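Local structure of gamma-glutamyltranspeptidase (Ggt) (Helicobacter pylori 26695, 5BPK) at the interface of chains B and A. The protein cleaves the gamma-glutamyl bond of glutathione and related compounds and passes the glutamyl group to water or an acceptor, as an N-terminal nucleophile hydrolase. Residues are numbered along the deposited sequence; one frame, centred on the assembly and turned at random. Chains: chain A, Gamma-glutamyltranspeptidase (Ggt); chain B, Gamma-glutamyltranspeptidase (Ggt).

The interface of chains B and A. Residues chain B 31-33, 39; chain A 114-116, 178-180.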
ATOM      1  N   PRO B  31      -2.731  23.234   1.691  1.00 14.39           N
ATOM      2  CA  PRO B  31      -3.565  22.060   1.953  1.00 14.00           C
ATOM      3  C   PRO B  31      -5.052  22.292   1.645  1.00 14.88           C
ATOM      4  O   PRO B  31      -5.563  23.420   1.757  1.00 15.92           O
ATOM      5  CB  PRO B  31      -3.382  21.823   3.457  1.00 15.57           C
ATOM      6  CG  PRO B  31      -2.151  22.550   3.827  1.00 16.45           C
ATOM      7  CD  PRO B  31      -1.985  23.672   2.884  1.00 14.95           C
ATOM      8  N   ILE B  32      -5.722  21.212   1.274  1.00 13.05           N
ATOM      9  CA  ILE B  32      -7.175  21.142   1.251  1.00 14.68           C
ATOM     10  C   ILE B  32      -7.622  21.368   2.695  1.00 14.68           C
ATOM     11  O   ILE B  32      -6.951  20.911   3.629  1.00 14.60           O
ATOM     12  CB  ILE B  32      -7.643  19.740   0.779  1.00 15.74           C
ATOM     13  CG1 ILE B  32      -7.124  19.432  -0.635  1.00 16.79           C
ATOM     14  CG2 ILE B  32      -9.161  19.625   0.835  1.00 18.57           C
ATOM     15  CD1 ILE B  32      -7.146  17.937  -0.996  1.00 22.70           C
ATOM     16  N   LYS B  33      -8.741  22.070   2.882  1.00 16.56           N
ATOM     17  CA  LYS B  33      -9.236  22.399   4.217  1.00 15.94           C
ATOM     18  C   LYS B  33     -10.712  22.036   4.377  1.00 16.16           C
ATOM     19  O   LYS B  33     -11.518  22.284   3.482  1.00 17.18           O
ATOM     20  CB  LYS B  33      -9.038  23.894   4.492  1.00 19.39           C
ATOM     21  CG  LYS B  33      -9.427  24.368   5.883  1.00 23.62           C
ATOM     22  CD  LYS B  33      -9.293  25.896   5.975  1.00 27.00           C
ATOM     23  CE  LYS B  33      -9.657  26.424   7.349  1.00 30.15           C
ATOM     24  NZ  LYS B  33      -9.301  27.874   7.474  1.00 32.49           N
ATOM     25  N   LEU B  39     -12.340  14.864   6.001  1.00 12.37           N
ATOM     26  CA  LEU B  39     -11.819  14.687   4.642  1.00 10.89           C
ATOM     27  C   LEU B  39     -11.724  13.217   4.276  1.00 10.56           C
ATOM     28  O   LEU B  39     -11.417  12.365   5.121  1.00 11.37           O
ATOM     29  CB  LEU B  39     -10.432  15.327   4.484  1.00 10.97           C
ATOM     30  CG  LEU B  39     -10.373  16.854   4.460  1.00 11.01           C
ATOM     31  CD1 LEU B  39      -8.929  17.351   4.489  1.00 12.46           C
ATOM     32  CD2 LEU B  39     -11.103  17.401   3.253  1.00 12.59           C
TER
ATOM     33  N   ASN A 114       3.705  21.996   6.859  1.00 11.58           N
ATOM     34  CA  ASN A 114       2.294  21.685   6.704  1.00 12.74           C
ATOM     35  C   ASN A 114       2.151  20.414   5.856  1.00 12.05           C
ATOM     36  O   ASN A 114       3.132  19.899   5.304  1.00 11.91           O
ATOM     37  CB  ASN A 114       1.458  22.884   6.209  1.00 13.65           C
ATOM     38  CG  ASN A 114       1.626  23.195   4.732  1.00 12.38           C
ATOM     39  OD1 ASN A 114       1.736  22.302   3.884  1.00 13.52           O
ATOM     40  ND2 ASN A 114       1.581  24.489   4.406  1.00 14.05           N
ATOM     41  N   ILE A 115       0.960  19.844   5.822  1.00 12.19           N
ATOM     42  CA  ILE A 115       0.821  18.526   5.209  1.00 12.52           C
ATOM     43  C   ILE A 115       1.076  18.544   3.703  1.00 11.85           C
ATOM     44  O   ILE A 115       1.577  17.557   3.154  1.00 11.74           O
ATOM     45  CB  ILE A 115      -0.530  17.847   5.572  1.00 12.04           C
ATOM     46  CG1 ILE A 115      -0.492  16.348   5.268  1.00 13.05           C
ATOM     47  CG2 ILE A 115      -1.727  18.535   4.891  1.00 13.46           C
ATOM     48  CD1 ILE A 115       0.619  15.614   5.990  1.00 11.47           C
ATOM     49  N   SER A 116       0.758  19.659   3.035  1.00 10.57           N
ATOM     50  CA  SER A 116       1.078  19.806   1.614  1.00 10.51           C
ATOM     51  C   SER A 116       2.589  19.849   1.356  1.00 10.83           C
ATOM     52  O   SER A 116       3.101  19.176   0.454  1.00 12.32           O
ATOM     53  CB  SER A 116       0.404  21.042   1.023  1.00 14.06           C
ATOM     54  OG  SER A 116       0.725  21.165  -0.339  1.00 17.70           O
ATOM     55  N   PHE A 178      -9.426  20.115   9.557  1.00 13.65           N
ATOM     56  CA  PHE A 178      -8.830  19.042   8.781  1.00 12.22           C
ATOM     57  C   PHE A 178      -8.094  19.625   7.584  1.00 12.55           C
ATOM     58  O   PHE A 178      -8.687  20.350   6.785  1.00 14.72           O
ATOM     59  CB  PHE A 178      -9.918  18.098   8.283  1.00 14.24           C
ATOM     60  CG  PHE A 178     -10.733  17.491   9.380  1.00 12.79           C
ATOM     61  CD1 PHE A 178     -11.773  18.208   9.963  1.00 15.81           C
ATOM     62  CD2 PHE A 178     -10.482  16.204   9.829  1.00 12.70           C
ATOM     63  CE1 PHE A 178     -12.535  17.663  10.985  1.00 17.32           C
ATOM     64  CE2 PHE A 178     -11.249  15.652  10.852  1.00 14.21           C
ATOM     65  CZ  PHE A 178     -12.275  16.385  11.432  1.00 15.51           C
ATOM     66  N   TYR A 179      -6.806  19.300   7.477  1.00 12.64           N
ATOM     67  CA  TYR A 179      -5.969  19.707   6.355  1.00 13.05           C
ATOM     68  C   TYR A 179      -5.559  18.468   5.579  1.00 12.75           C
ATOM     69  O   TYR A 179      -5.169  17.462   6.168  1.00 15.10           O
ATOM     70  CB  TYR A 179      -4.719  20.446   6.835  1.00 13.40           C
ATOM     71  CG  TYR A 179      -5.010  21.792   7.440  1.00 17.01           C
ATOM     72  CD1 TYR A 179      -5.500  22.828   6.653  1.00 18.87           C
ATOM     73  CD2 TYR A 179      -4.790  22.035   8.785  1.00 23.94           C
ATOM     74  CE1 TYR A 179      -5.770  24.071   7.193  1.00 21.35           C
ATOM     75  CE2 TYR A 179      -5.059  23.285   9.337  1.00 23.09           C
ATOM     76  CZ  TYR A 179      -5.544  24.293   8.535  1.00 22.43           C
ATOM     77  OH  TYR A 179      -5.814  25.530   9.090  1.00 28.00           O
ATOM     78  N   GLY A 180      -5.660  18.538   4.258  1.00 12.87           N
ATOM     79  CA  GLY A 180      -5.339  17.406   3.413  1.00 13.01           C
ATOM     80  C   GLY A 180      -4.371  17.717   2.301  1.00 11.32           C
ATOM     81  O   GLY A 180      -4.243  18.853   1.860  1.00 12.70           O
TER
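The amide N of A:Gly180 donates to the carbonyl O of B:Ile32 at 2.8 Å, with 157° at the hydrogen, and B:Ile32 N returns a bond of 2.8 Å to A:Gly180 O, more bent at 138°. This reciprocal pair is an antiparallel beta bridge, and the pairing continues to B:Lys33 opposite A:Tyr179.

Side chains close over the two faces of the paired strands. On one face the B:Lys33 chain and the A:Tyr179 side chain are roughly parallel. The lysine has CG anti to its backbone N (chi1 -176°) and stays extended beyond it, which carries its methylenes past CE1 of the tyrosine, on one side of the ring plane and off its rim; CG of B:Lys33 comes to 3.9 Å from CE1 of A:Tyr179. The base of the same tyrosine meets the proline ring, CB of A:Tyr179 lying 3.9 Å from CB of B:Pro31.

On the opposite face B:Leu39, from the next strand of chain B, reaches over the backbone of chain A. Its CD1 methyl sits 3.7 Å from CA of A:Gly180, where no side chain intervenes, and also touches CB of A:Phe178; the leucine and phenylalanine side chains pass with antiparallel directions.

B:Pro31 buries 75 Å² against chain A. Its CG lies 3.9 Å from CG of the A:Asn114 carboxamide, CB meets the CG2 methyl of A:Ile115, and CD approaches CB of A:Ser116. The proline thus wedges between A:Tyr179 and the start of helix 115-120, a van der Waals contact against both carbon and carboxamide atoms.

Strand 32-34, close to the N-terminal end of the modelled chain B, thereby pairs with strand 176-181 near the end of the modelled part of chain A, joining the two chains of the processed enzyme through a shared beta-sheet of the Ntn-hydrolase fold.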